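Local coordinates for catabolite control protein A (Lactococcus lactis, PDB 2O20), which probably acts as a global transcriptional regulator of carbon catabolite repression and activation, binding DNA as a member of the LacI family, at residues 126-130 and 191-195; 184-190 and 217-223; 239-243 and 267-271; 243-248 and 271-277. The protein carries 1 engineered substitution. All blocks are in the same frame, centred on the assembly; numbering follows the deposited sequence. Where two conformers were deposited one is given.

Contact 1. Residues 126-130 and 191-195; sequences MGSSL and KDVEN. With SO4 (sulfate ion), chain L.
A small polar contact spans the cleft between the two lobes of the periplasmic-binding-protein-like core, joining Ser-128 and Ser-129, in the loop that follows strand 122-125, to Asp-192 and Glu-194 at the start of helix 193-208. One hydrogen bond crosses it: Ser-129 OG donates to Asp-192 OD1 at 2.8 Å. The hydroxyl approaches from above the carboxylate, 58° out of its plane, and its chi1 of 53°, between the backbone N and the carbonyl carbon, aims it across the gap. Asp-192 stands at the N-cap position of the helix but makes no capping bond with its side chain, which reaches over to the other lobe instead. With an alanine in place of Asp-192, the Ser-129 hydroxyl would probably lose its acceptor, and with it the one hydrogen bond between the two segments.

Glu-194 comes in beside it, its chain bent at chi2. Its OE2 is hydrogen-bonded to Thr-150 OG1, and OE1 takes the backbone N-H of Ile-151. OE2 also lies close to Ser-128 O, but both are acceptors and form no bond, and the closeness is doubtful because Ser-128 was modelled in two conformers. A sulfate, probably from the crystallisation liquor, lies alongside. Asn-195 ND2 donates to sulfate O2 at 3.2 Å in a nearly straight bond, 174° at the hydrogen, and also bonds to Ser-189 O. Two lobes meeting across a cleft lined by the loops and helix starts beyond their strand ends is the periplasmic-binding-protein-like arrangement of LacI-family cores, whose relatives bind effectors there.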
loop_
_atom_site.group_PDB
_atom_site.type_symbol
_atom_site.label_atom_id
_atom_site.label_comp_id
_atom_site.label_asym_id
_atom_site.label_seq_id
_atom_site.Cartn_x
_atom_site.Cartn_y
_atom_site.Cartn_z
ATOM N N MET D 126 2.717 13.676 -9.259
ATOM C CA MET D 126 2.869 13.458 -7.832
ATOM C C MET D 126 4.345 13.157 -7.607
ATOM O O MET D 126 4.979 12.529 -8.436
ATOM C CB MET D 126 2.027 12.254 -7.383
ATOM C CG MET D 126 0.546 12.487 -7.178
ATOM S SD MET D 126 -0.303 10.884 -6.983
ATOM C CE MET D 126 -0.707 10.547 -8.670
ATOM N N GLY D 127 4.892 13.632 -6.495
ATOM C CA GLY D 127 6.307 13.434 -6.176
ATOM C C GLY D 127 6.768 14.540 -5.250
ATOM O O GLY D 127 6.016 15.465 -4.969
ATOM N N SER D 128 8.005 14.459 -4.775
ATOM C CA SER D 128 8.463 15.373 -3.722
ATOM C C SER D 128 8.403 16.826 -4.179
ATOM O O SER D 128 8.011 17.700 -3.401
ATOM C CB SER D 128 9.871 15.001 -3.253
ATOM O OG SER D 128 10.762 14.865 -4.348
ATOM N N SER D 129 8.788 17.081 -5.431
ATOM C CA SER D 129 8.567 18.385 -6.058
ATOM C C SER D 129 9.082 18.432 -7.493
ATOM O O SER D 129 9.964 17.667 -7.882
ATOM C CB SER D 129 9.245 19.506 -5.270
ATOM O OG SER D 129 10.602 19.171 -5.088
ATOM N N LEU D 130 8.541 19.386 -8.244
ATOM C CA LEU D 130 8.815 19.548 -9.662
ATOM C C LEU D 130 10.183 20.196 -9.923
ATOM O O LEU D 130 10.386 21.380 -9.637
ATOM C CB LEU D 130 7.693 20.379 -10.302
ATOM C CG LEU D 130 7.577 20.259 -11.816
ATOM C CD1 LEU D 130 7.121 18.866 -12.200
ATOM C CD2 LEU D 130 6.638 21.334 -12.366
ATOM N N LYS D 191 13.771 22.705 1.139
ATOM C CA LYS D 191 13.748 23.622 -0.020
ATOM C C LYS D 191 12.401 23.673 -0.740
ATOM O O LYS D 191 12.064 24.681 -1.363
ATOM C CB LYS D 191 14.853 23.243 -1.024
ATOM C CG LYS D 191 16.248 23.341 -0.417
ATOM C CD LYS D 191 17.370 23.269 -1.449
ATOM C CE LYS D 191 17.806 21.840 -1.723
ATOM N NZ LYS D 191 18.847 21.771 -2.801
ATOM N N ASP D 192 11.644 22.583 -0.644
ATOM C CA ASP D 192 10.320 22.469 -1.243
ATOM C C ASP D 192 9.274 23.333 -0.520
ATOM O O ASP D 192 9.268 23.413 0.708
ATOM C CB ASP D 192 9.903 20.993 -1.237
ATOM C CG ASP D 192 10.860 20.121 -2.037
ATOM O OD1 ASP D 192 11.549 20.659 -2.922
ATOM O OD2 ASP D 192 10.923 18.900 -1.799
ATOM N N VAL D 193 8.377 23.944 -1.294
ATOM C CA VAL D 193 7.440 24.951 -0.772
ATOM C C VAL D 193 6.606 24.418 0.396
ATOM O O VAL D 193 6.512 25.049 1.439
ATOM C CB VAL D 193 6.499 25.486 -1.875
ATOM C CG1 VAL D 193 5.425 26.410 -1.285
ATOM C CG2 VAL D 193 7.291 26.221 -2.936
ATOM N N GLU D 194 6.011 23.248 0.189
ATOM C CA GLU D 194 5.203 22.561 1.201
ATOM C C GLU D 194 5.921 22.370 2.544
ATOM O O GLU D 194 5.312 22.483 3.609
ATOM C CB GLU D 194 4.699 21.207 0.663
ATOM C CG GLU D 194 5.751 20.308 0.016
ATOM C CD GLU D 194 5.992 20.567 -1.495
ATOM O OE1 GLU D 194 5.630 21.649 -2.027
ATOM O OE2 GLU D 194 6.561 19.657 -2.142
ATOM N N ASN D 195 7.224 22.117 2.484
ATOM C CA ASN D 195 8.042 21.957 3.697
ATOM C C ASN D 195 8.476 23.272 4.382
ATOM O O ASN D 195 8.583 23.336 5.604
ATOM C CB ASN D 195 9.248 21.086 3.371
ATOM C CG ASN D 195 8.858 19.654 3.151
ATOM O OD1 ASN D 195 7.932 19.174 3.803
ATOM N ND2 ASN D 195 9.532 18.960 2.218
HETATM S S SO4 L . 7.546 16.197 0.496
HETATM O O1 SO4 L . 8.017 17.230 -0.436
HETATM O O2 SO4 L . 8.552 16.015 1.545
HETATM O O3 SO4 L . 6.273 16.617 1.082
HETATM O O4 SO4 L . 7.374 14.942 -0.239
#

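Contact 2. Residues 184-190 and 217-223; sequences AYIMGSL and LVFEGNY
Tyr-185 and Met-187 of strand 183-186 and its continuation zip onto Leu-217 and Phe-219 by a parallel ladder of backbone bonds. Tyr-185 N donates to Leu-217 O, Phe-219 N to Tyr-185 O, and Met-187 N to Phe-219 O at 2.9 Å, the last almost straight at 174°. Beyond the strands the pairing changes character. Asn-222 N bonds to Met-187 O at 3.0 Å, while Gly-221 N reaches Gly-188 O from above the carbonyl plane, 64° out of it.

Side chains meet along the strands and beyond them. On one face of the sheet Ile-186 CG1 packs on Phe-219 CB at 4.1 Å, while its CG2 branch rests against Asn-222 ND2 at 3.7 Å; Ala-184 CB touches Phe-219 CE2. Farther along, Glu-220 has CG beside its backbone N (chi1 -67°) and runs extended from there, which carries OE1 to Leu-190 N, 3.0 Å away and above the carboxylate plane. Tyr-223 stands by Gly-188, its OH 3.6 Å from the glycine CA; a side chain at this glycine would collide with that hydroxyl. A water links the same OH to Ser-189 N.

Outer layers position these groups. Leu-231 and Leu-235 of helix 225-237 cover the Ile-186 and Phe-219 face, whereas Tyr-202 of helix 193-208 meets the Tyr-185 ring edge-to-face. Tyr-223 also lies against the His-247 ring. Strand 183-186, helix 193-208 and strand 218-219 form a beta-alpha-beta unit, and the loops past its strand ends lead toward the cleft, as in the Rossmann-like lobes of periplasmic binding proteins.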
loop_
_atom_site.group_PDB
_atom_site.type_symbol
_atom_site.label_atom_id
_atom_site.label_comp_id
_atom_site.label_asym_id
_atom_site.label_seq_id
_atom_site.Cartn_x
_atom_site.Cartn_y
_atom_site.Cartn_z
ATOM N N ALA D 184 10.318 17.542 17.982
ATOM C CA ALA D 184 10.959 17.372 16.681
ATOM C C ALA D 184 9.951 17.528 15.533
ATOM O O ALA D 184 8.781 17.209 15.676
ATOM C CB ALA D 184 11.593 16.068 16.601
ATOM N N TYR D 185 10.440 18.039 14.411
ATOM C CA TYR D 185 9.734 17.980 13.133
ATOM C C TYR D 185 10.573 17.160 12.135
ATOM O O TYR D 185 11.747 17.463 11.847
ATOM C CB TYR D 185 9.443 19.381 12.545
ATOM C CG TYR D 185 8.189 19.337 11.697
ATOM C CD1 TYR D 185 6.998 19.881 12.162
ATOM C CD2 TYR D 185 8.166 18.662 10.473
ATOM C CE1 TYR D 185 5.843 19.784 11.425
ATOM C CE2 TYR D 185 6.995 18.571 9.716
ATOM C CZ TYR D 185 5.841 19.126 10.217
ATOM O OH TYR D 185 4.663 19.064 9.513
ATOM N N ILE D 186 9.968 16.100 11.613
ATOM C CA ILE D 186 10.641 15.220 10.648
ATOM C C ILE D 186 9.970 15.445 9.257
ATOM O O ILE D 186 8.753 15.286 9.111
ATOM C CB ILE D 186 10.591 13.721 11.080
ATOM C CG1 ILE D 186 11.323 13.509 12.415
ATOM C CG2 ILE D 186 11.238 12.851 10.031
ATOM C CD1 ILE D 186 10.925 12.283 13.155
ATOM N N MET D 187 10.766 15.821 8.263
ATOM C CA MET D 187 10.249 16.173 6.939
ATOM C C MET D 187 11.130 15.644 5.820
ATOM O O MET D 187 12.185 15.047 6.082
ATOM C CB MET D 187 10.153 17.707 6.801
ATOM C CG MET D 187 11.498 18.450 6.997
ATOM S SD MET D 187 11.333 20.209 6.570
ATOM C CE MET D 187 9.964 20.661 7.594
ATOM N N GLY D 188 10.693 15.915 4.580
ATOM C CA GLY D 188 11.511 15.774 3.374
ATOM C C GLY D 188 12.509 16.912 3.188
ATOM O O GLY D 188 13.155 17.335 4.137
ATOM N N SER D 189 12.662 17.402 1.969
ATOM C CA SER D 189 13.592 18.516 1.689
ATOM C C SER D 189 12.983 19.848 2.070
ATOM O O SER D 189 11.907 20.223 1.578
ATOM C CB SER D 189 14.002 18.530 0.218
ATOM O OG SER D 189 14.704 19.730 -0.092
ATOM N N LEU D 190 13.673 20.598 2.927
ATOM C CA LEU D 190 13.159 21.891 3.366
ATOM C C LEU D 190 13.004 22.882 2.217
ATOM O O LEU D 190 12.162 23.769 2.300
ATOM C CB LEU D 190 14.049 22.491 4.463
ATOM C CG LEU D 190 13.616 23.807 5.110
ATOM C CD1 LEU D 190 12.326 23.608 5.902
ATOM C CD2 LEU D 190 14.754 24.322 6.020
ATOM N N LEU D 217 16.398 20.085 16.142
ATOM C CA LEU D 217 15.227 19.217 16.274
ATOM C C LEU D 217 14.403 19.112 14.979
ATOM O O LEU D 217 13.274 18.625 15.003
ATOM C CB LEU D 217 14.354 19.653 17.454
ATOM C CG LEU D 217 14.969 19.567 18.865
ATOM C CD1 LEU D 217 13.931 20.067 19.900
ATOM C CD2 LEU D 217 15.413 18.181 19.213
ATOM N N VAL D 218 14.975 19.572 13.860
ATOM C CA VAL D 218 14.383 19.411 12.544
ATOM C C VAL D 218 15.255 18.430 11.763
ATOM O O VAL D 218 16.492 18.534 11.719
ATOM C CB VAL D 218 14.218 20.751 11.796
ATOM C CG1 VAL D 218 13.624 20.514 10.397
ATOM C CG2 VAL D 218 13.348 21.693 12.612
ATOM N N PHE D 219 14.587 17.423 11.235
ATOM C CA PHE D 219 15.240 16.303 10.578
ATOM C C PHE D 219 14.732 16.251 9.142
ATOM O O PHE D 219 13.590 15.858 8.903
ATOM C CB PHE D 219 14.930 15.022 11.351
ATOM C CG PHE D 219 15.497 15.018 12.743
ATOM C CD1 PHE D 219 16.771 14.511 12.997
ATOM C CD2 PHE D 219 14.789 15.580 13.812
ATOM C CE1 PHE D 219 17.312 14.540 14.290
ATOM C CE2 PHE D 219 15.330 15.622 15.097
ATOM C CZ PHE D 219 16.588 15.093 15.341
ATOM N N GLU D 220 15.578 16.694 8.201
ATOM C CA GLU D 220 15.248 16.725 6.778
ATOM C C GLU D 220 15.635 15.470 5.972
ATOM O O GLU D 220 16.532 14.706 6.339
ATOM C CB GLU D 220 15.977 17.893 6.100
ATOM C CG GLU D 220 15.540 19.282 6.504
ATOM C CD GLU D 220 16.330 20.301 5.707
ATOM O OE1 GLU D 220 16.221 20.278 4.445
ATOM O OE2 GLU D 220 17.077 21.084 6.329
ATOM N N GLY D 221 14.969 15.294 4.843
ATOM C CA GLY D 221 15.325 14.257 3.856
ATOM C C GLY D 221 14.801 12.855 4.113
ATOM O O GLY D 221 15.392 11.855 3.663
ATOM N N ASN D 222 13.679 12.781 4.822
ATOM C CA ASN D 222 13.134 11.527 5.326
ATOM C C ASN D 222 11.865 11.142 4.622
ATOM O O ASN D 222 10.893 11.884 4.675
ATOM C CB ASN D 222 12.875 11.657 6.818
ATOM C CG ASN D 222 14.147 11.787 7.577
ATOM O OD1 ASN D 222 14.955 10.851 7.591
ATOM N ND2 ASN D 222 14.381 12.963 8.170
ATOM N N TYR D 223 11.903 9.987 3.955
ATOM C CA TYR D 223 10.811 9.537 3.084
ATOM C C TYR D 223 10.298 8.116 3.342
ATOM O O TYR D 223 9.132 7.840 3.043
ATOM C CB TYR D 223 11.237 9.676 1.614
ATOM C CG TYR D 223 11.447 11.114 1.143
ATOM C CD1 TYR D 223 10.362 11.912 0.794
ATOM C CD2 TYR D 223 12.726 11.670 1.057
ATOM C CE1 TYR D 223 10.533 13.223 0.367
ATOM C CE2 TYR D 223 12.899 12.990 0.658
ATOM C CZ TYR D 223 11.800 13.756 0.294
ATOM O OH TYR D 223 11.949 15.075 -0.139
HETATM O O HOH W 1 8.713 12.641 7.002
HETATM O O HOH W 2 10.594 17.206 -0.127
#

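Contact 3. Residues 239-243 and 267-271; sequences GATSA and EDFEI
Thr-241 and Glu-270 begin a parallel strand pairing within a beta-alpha-beta unit, strands 242-245 and 270-272 joined through helix 248-260. Glu-270 N donates to Thr-241 O at 3.2 Å, tilted 24° from the carbonyl plane, and Ala-243 N donates to Glu-270 O at 3.0 Å. Each acceptor also receives a CA-H...O contact: Phe-269 CA lies 3.2 Å from Thr-241 O, and Ser-242 CA approaches Glu-270 O.

The polar ends find their partners elsewhere. Thr-241 OG1 bonds to Asn-180 OD1. In the buried carboxylate of Glu-270, OE2 takes Asn-180 ND2 and Ser-178 OG and forms a salt bridge with Lys-332 at the chain's end, and OE1 is hydrogen-bonded outside the contact too; across the contact its CB merely meets Ser-242 CB.

Phe-269 supplies the apolar part. With chi1 at -158°, CG swings opposite the backbone N and the ring lies along the neighbouring strand, one face over the Thr-241 to Ser-242 peptide, where Thr-241 C stands 3.5 Å above the plane. Leu-235 and Met-258 pack against it from two helices. Replacing Phe-269 by an alanine is likely to open a gap between the strand and the helices that carry Leu-235 and Met-258. At the ring's edge, Ala-240 O comes within 3.4 Å of Phe-269 CE1.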
loop_
_atom_site.group_PDB
_atom_site.type_symbol
_atom_site.label_atom_id
_atom_site.label_comp_id
_atom_site.label_asym_id
_atom_site.label_seq_id
_atom_site.Cartn_x
_atom_site.Cartn_y
_atom_site.Cartn_z
ATOM N N GLY D 239 17.023 14.569 23.449
ATOM C CA GLY D 239 15.974 14.829 24.453
ATOM C C GLY D 239 14.607 15.247 23.919
ATOM O O GLY D 239 13.775 15.774 24.664
ATOM N N ALA D 240 14.342 14.999 22.639
ATOM C CA ALA D 240 13.007 15.191 22.087
ATOM C C ALA D 240 12.048 14.235 22.811
ATOM O O ALA D 240 12.406 13.083 23.101
ATOM C CB ALA D 240 13.000 14.931 20.601
ATOM N N THR D 241 10.851 14.723 23.140
ATOM C CA THR D 241 9.823 13.885 23.773
ATOM C C THR D 241 8.596 13.678 22.901
ATOM O O THR D 241 7.653 13.019 23.330
ATOM C CB THR D 241 9.354 14.456 25.124
ATOM O OG1 THR D 241 8.808 15.782 24.915
ATOM C CG2 THR D 241 10.525 14.472 26.134
ATOM N N SER D 242 8.619 14.229 21.692
ATOM C CA SER D 242 7.544 14.064 20.739
ATOM C C SER D 242 8.029 14.479 19.356
ATOM O O SER D 242 9.098 15.092 19.213
ATOM C CB SER D 242 6.339 14.880 21.154
ATOM O OG SER D 242 6.670 16.268 21.231
ATOM N N ALA D 243 7.240 14.141 18.343
ATOM C CA ALA D 243 7.531 14.509 16.980
ATOM C C ALA D 243 6.270 14.650 16.130
ATOM O O ALA D 243 5.333 13.852 16.263
ATOM C CB ALA D 243 8.422 13.467 16.372
ATOM N N GLU D 267 3.153 7.938 26.955
ATOM C CA GLU D 267 3.545 8.513 28.250
ATOM C C GLU D 267 4.846 9.307 28.207
ATOM O O GLU D 267 4.912 10.416 28.781
ATOM C CB GLU D 267 3.644 7.407 29.305
ATOM C CG GLU D 267 2.278 6.786 29.705
ATOM C CD GLU D 267 1.715 5.691 28.751
ATOM O OE1 GLU D 267 2.396 5.223 27.772
ATOM O OE2 GLU D 267 0.537 5.301 29.000
ATOM N N ASP D 268 5.869 8.739 27.555
ATOM C CA ASP D 268 7.200 9.338 27.444
ATOM C C ASP D 268 7.557 9.849 26.049
ATOM O O ASP D 268 8.510 10.629 25.885
ATOM C CB ASP D 268 8.259 8.334 27.909
ATOM C CG ASP D 268 8.154 8.022 29.391
ATOM O OD1 ASP D 268 7.603 8.846 30.155
ATOM O OD2 ASP D 268 8.634 6.965 29.813
ATOM N N PHE D 269 6.831 9.393 25.033
ATOM C CA PHE D 269 7.075 9.838 23.656
ATOM C C PHE D 269 5.764 9.826 22.855
ATOM O O PHE D 269 5.042 8.833 22.888
ATOM C CB PHE D 269 8.154 9.020 22.930
ATOM C CG PHE D 269 8.777 9.776 21.771
ATOM C CD1 PHE D 269 9.946 10.519 21.956
ATOM C CD2 PHE D 269 8.173 9.794 20.545
ATOM C CE1 PHE D 269 10.483 11.261 20.901
ATOM C CE2 PHE D 269 8.677 10.560 19.496
ATOM C CZ PHE D 269 9.853 11.273 19.683
ATOM N N GLU D 270 5.490 10.925 22.158
ATOM C CA GLU D 270 4.254 11.098 21.393
ATOM C C GLU D 270 4.578 11.386 19.929
ATOM O O GLU D 270 5.575 12.022 19.627
ATOM C CB GLU D 270 3.436 12.255 21.936
ATOM C CG GLU D 270 2.995 12.152 23.402
ATOM C CD GLU D 270 2.058 13.277 23.795
ATOM O OE1 GLU D 270 0.953 13.388 23.229
ATOM O OE2 GLU D 270 2.460 14.105 24.659
ATOM N N ILE D 271 3.738 10.877 19.035
ATOM C CA ILE D 271 3.941 10.994 17.591
ATOM C C ILE D 271 2.621 11.419 16.893
ATOM O O ILE D 271 1.554 10.880 17.163
ATOM C CB ILE D 271 4.429 9.662 16.953
ATOM C CG1 ILE D 271 5.736 9.196 17.595
ATOM C CG2 ILE D 271 4.631 9.824 15.429
ATOM C CD1 ILE D 271 6.181 7.795 17.176
#

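Contact 4. Residues 243-248 and 271-277; sequences AVVSHD and IISGANS. With SO4 (sulfate ion), chain L.
Val-244 and Ile-272 run side by side in parallel register, with Ile-272 N donating to Ala-243 O at 3.0 Å and Val-245 N to Ile-272 O at 2.9 Å. These are the final rungs of a beta-alpha-beta unit in a Rossmann-like lobe; past them both chains turn into loops. Val-245 CG2 packs on Ile-271 CG2, and Val-244 and Ile-272 share the other face, which helix 164-177 covers. Gly-274 passes so near Ser-246 O that a CB would clash.

Asp-248, in the first turn of helix 248-260, has CG beside its backbone N (chi1 -67°), which brings the carboxylate round to the 273-277 loop. Its side-chain oxygens accept five bonds, which fix the buried group's rotation and probably favour its charged form. Ser-273 OG donates to the anti lone pair of Asp-248 OD1 at 2.6 Å, while Ala-275 N and Asn-276 N come to OD1 on the syn side, somewhat out of the carboxylate plane. OD2 takes both the hydroxyl and the N-H of Ser-277, from the same face.

His-247, at the helix N-cap position, has its ring turned edge-on to the sulfate. His-247 ND1 is held by Asn-222 O, while His-247 NE2 makes a weak bond to sulfate O3 at 3.4 Å, and Ser-246 OG sits 3.6 Å above the ring's centre.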
loop_
_atom_site.group_PDB
_atom_site.type_symbol
_atom_site.label_atom_id
_atom_site.label_comp_id
_atom_site.label_asym_id
_atom_site.label_seq_id
_atom_site.Cartn_x
_atom_site.Cartn_y
_atom_site.Cartn_z
ATOM N N ALA D 243 7.240 14.141 18.343
ATOM C CA ALA D 243 7.531 14.509 16.980
ATOM C C ALA D 243 6.270 14.650 16.130
ATOM O O ALA D 243 5.333 13.852 16.263
ATOM C CB ALA D 243 8.422 13.467 16.372
ATOM N N VAL D 244 6.312 15.630 15.234
ATOM C CA VAL D 244 5.379 15.773 14.094
ATOM C C VAL D 244 6.142 15.288 12.865
ATOM O O VAL D 244 7.302 15.666 12.653
ATOM C CB VAL D 244 4.957 17.217 13.863
ATOM C CG1 VAL D 244 3.877 17.293 12.735
ATOM C CG2 VAL D 244 4.491 17.838 15.187
ATOM N N VAL D 245 5.506 14.397 12.102
ATOM C CA VAL D 245 6.152 13.710 11.003
ATOM C C VAL D 245 5.317 13.880 9.714
ATOM O O VAL D 245 4.092 13.660 9.711
ATOM C CB VAL D 245 6.348 12.212 11.339
ATOM C CG1 VAL D 245 7.190 11.578 10.244
ATOM C CG2 VAL D 245 6.987 12.023 12.761
ATOM N N SER D 246 5.936 14.365 8.650
ATOM C CA SER D 246 5.142 14.705 7.490
ATOM C C SER D 246 4.651 13.481 6.687
ATOM O O SER D 246 3.580 13.554 6.099
ATOM C CB SER D 246 5.883 15.677 6.575
ATOM O OG SER D 246 7.010 15.054 6.053
ATOM N N HIS D 247 5.425 12.406 6.644
ATOM C CA HIS D 247 5.056 11.218 5.842
ATOM C C HIS D 247 4.685 10.050 6.733
ATOM O O HIS D 247 5.375 9.741 7.673
ATOM C CB HIS D 247 6.178 10.822 4.900
ATOM C CG HIS D 247 6.510 11.880 3.911
ATOM N ND1 HIS D 247 7.790 12.361 3.739
ATOM C CD2 HIS D 247 5.713 12.620 3.100
ATOM C CE1 HIS D 247 7.776 13.321 2.834
ATOM N NE2 HIS D 247 6.529 13.503 2.438
ATOM N N ASP D 248 3.568 9.400 6.420
ATOM C CA ASP D 248 3.074 8.295 7.232
ATOM C C ASP D 248 4.066 7.135 7.355
ATOM O O ASP D 248 4.185 6.556 8.422
ATOM C CB ASP D 248 1.757 7.740 6.633
ATOM C CG ASP D 248 0.595 8.725 6.708
ATOM O OD1 ASP D 248 0.483 9.567 7.650
ATOM O OD2 ASP D 248 -0.224 8.661 5.761
ATOM N N ILE D 271 3.738 10.877 19.035
ATOM C CA ILE D 271 3.941 10.994 17.591
ATOM C C ILE D 271 2.621 11.419 16.893
ATOM O O ILE D 271 1.554 10.880 17.163
ATOM C CB ILE D 271 4.429 9.662 16.953
ATOM C CG1 ILE D 271 5.736 9.196 17.595
ATOM C CG2 ILE D 271 4.631 9.824 15.429
ATOM C CD1 ILE D 271 6.181 7.795 17.176
ATOM N N ILE D 272 2.740 12.373 15.974
ATOM C CA ILE D 272 1.626 12.754 15.097
ATOM C C ILE D 272 2.132 12.635 13.656
ATOM O O ILE D 272 3.154 13.208 13.306
ATOM C CB ILE D 272 1.115 14.206 15.391
ATOM C CG1 ILE D 272 0.697 14.341 16.858
ATOM C CG2 ILE D 272 -0.083 14.538 14.425
ATOM C CD1 ILE D 272 0.243 15.746 17.278
ATOM N N SER D 273 1.445 11.838 12.853
ATOM C CA SER D 273 1.748 11.652 11.440
ATOM C C SER D 273 1.043 12.674 10.514
ATOM O O SER D 273 0.240 13.495 10.940
ATOM C CB SER D 273 1.385 10.206 11.036
ATOM O OG SER D 273 1.951 9.868 9.772
ATOM N N GLY D 274 1.382 12.600 9.235
ATOM C CA GLY D 274 1.064 13.631 8.286
ATOM C C GLY D 274 -0.144 13.499 7.365
ATOM O O GLY D 274 -0.600 14.532 6.857
ATOM N N ALA D 275 -0.663 12.293 7.115
ATOM C CA ALA D 275 -1.781 12.123 6.137
ATOM C C ALA D 275 -2.895 11.097 6.410
ATOM O O ALA D 275 -3.987 11.176 5.799
ATOM C CB ALA D 275 -1.202 11.874 4.707
ATOM N N ASN D 276 -2.655 10.151 7.310
ATOM C CA ASN D 276 -3.593 9.069 7.585
ATOM C C ASN D 276 -3.893 8.217 6.344
ATOM O O ASN D 276 -5.053 7.879 6.080
ATOM C CB ASN D 276 -4.910 9.631 8.128
ATOM C CG ASN D 276 -5.705 8.615 8.872
ATOM O OD1 ASN D 276 -5.139 7.790 9.585
ATOM N ND2 ASN D 276 -7.019 8.644 8.701
ATOM N N SER D 277 -2.869 7.952 5.535
ATOM C CA SER D 277 -2.969 7.025 4.416
ATOM C C SER D 277 -3.383 5.619 4.887
ATOM O O SER D 277 -3.321 5.322 6.097
ATOM C CB SER D 277 -1.629 6.988 3.645
ATOM O OG SER D 277 -0.578 6.424 4.408
HETATM S S SO4 L . 7.546 16.197 0.496
HETATM O O1 SO4 L . 8.017 17.230 -0.436
HETATM O O2 SO4 L . 8.552 16.015 1.545
HETATM O O3 SO4 L . 6.273 16.617 1.082
HETATM O O4 SO4 L . 7.374 14.942 -0.239
#

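Three of the four contacts stitch one parallel sheet, ordered 218-219, 183-186, 242-245, 270-272. Contact 2 joins the first pair of strands. Contacts 3 and 4 join the last pair, overlap at Ala-243 and Ile-271, and have centres about 14 Å apart. Contact 1 instead faces across to the other lobe; its centre is about 13 Å from that of contact 2, which it touches, and about 27 Å from that of contact 3. Along the chain contacts 1 and 2 cross, as do 3 and 4, the second pair following the first. Contacts 1 and 4 touch one sulfate in the cleft, which is lined by loops and helix starts beyond the strand ends and is where relatives bind effectors.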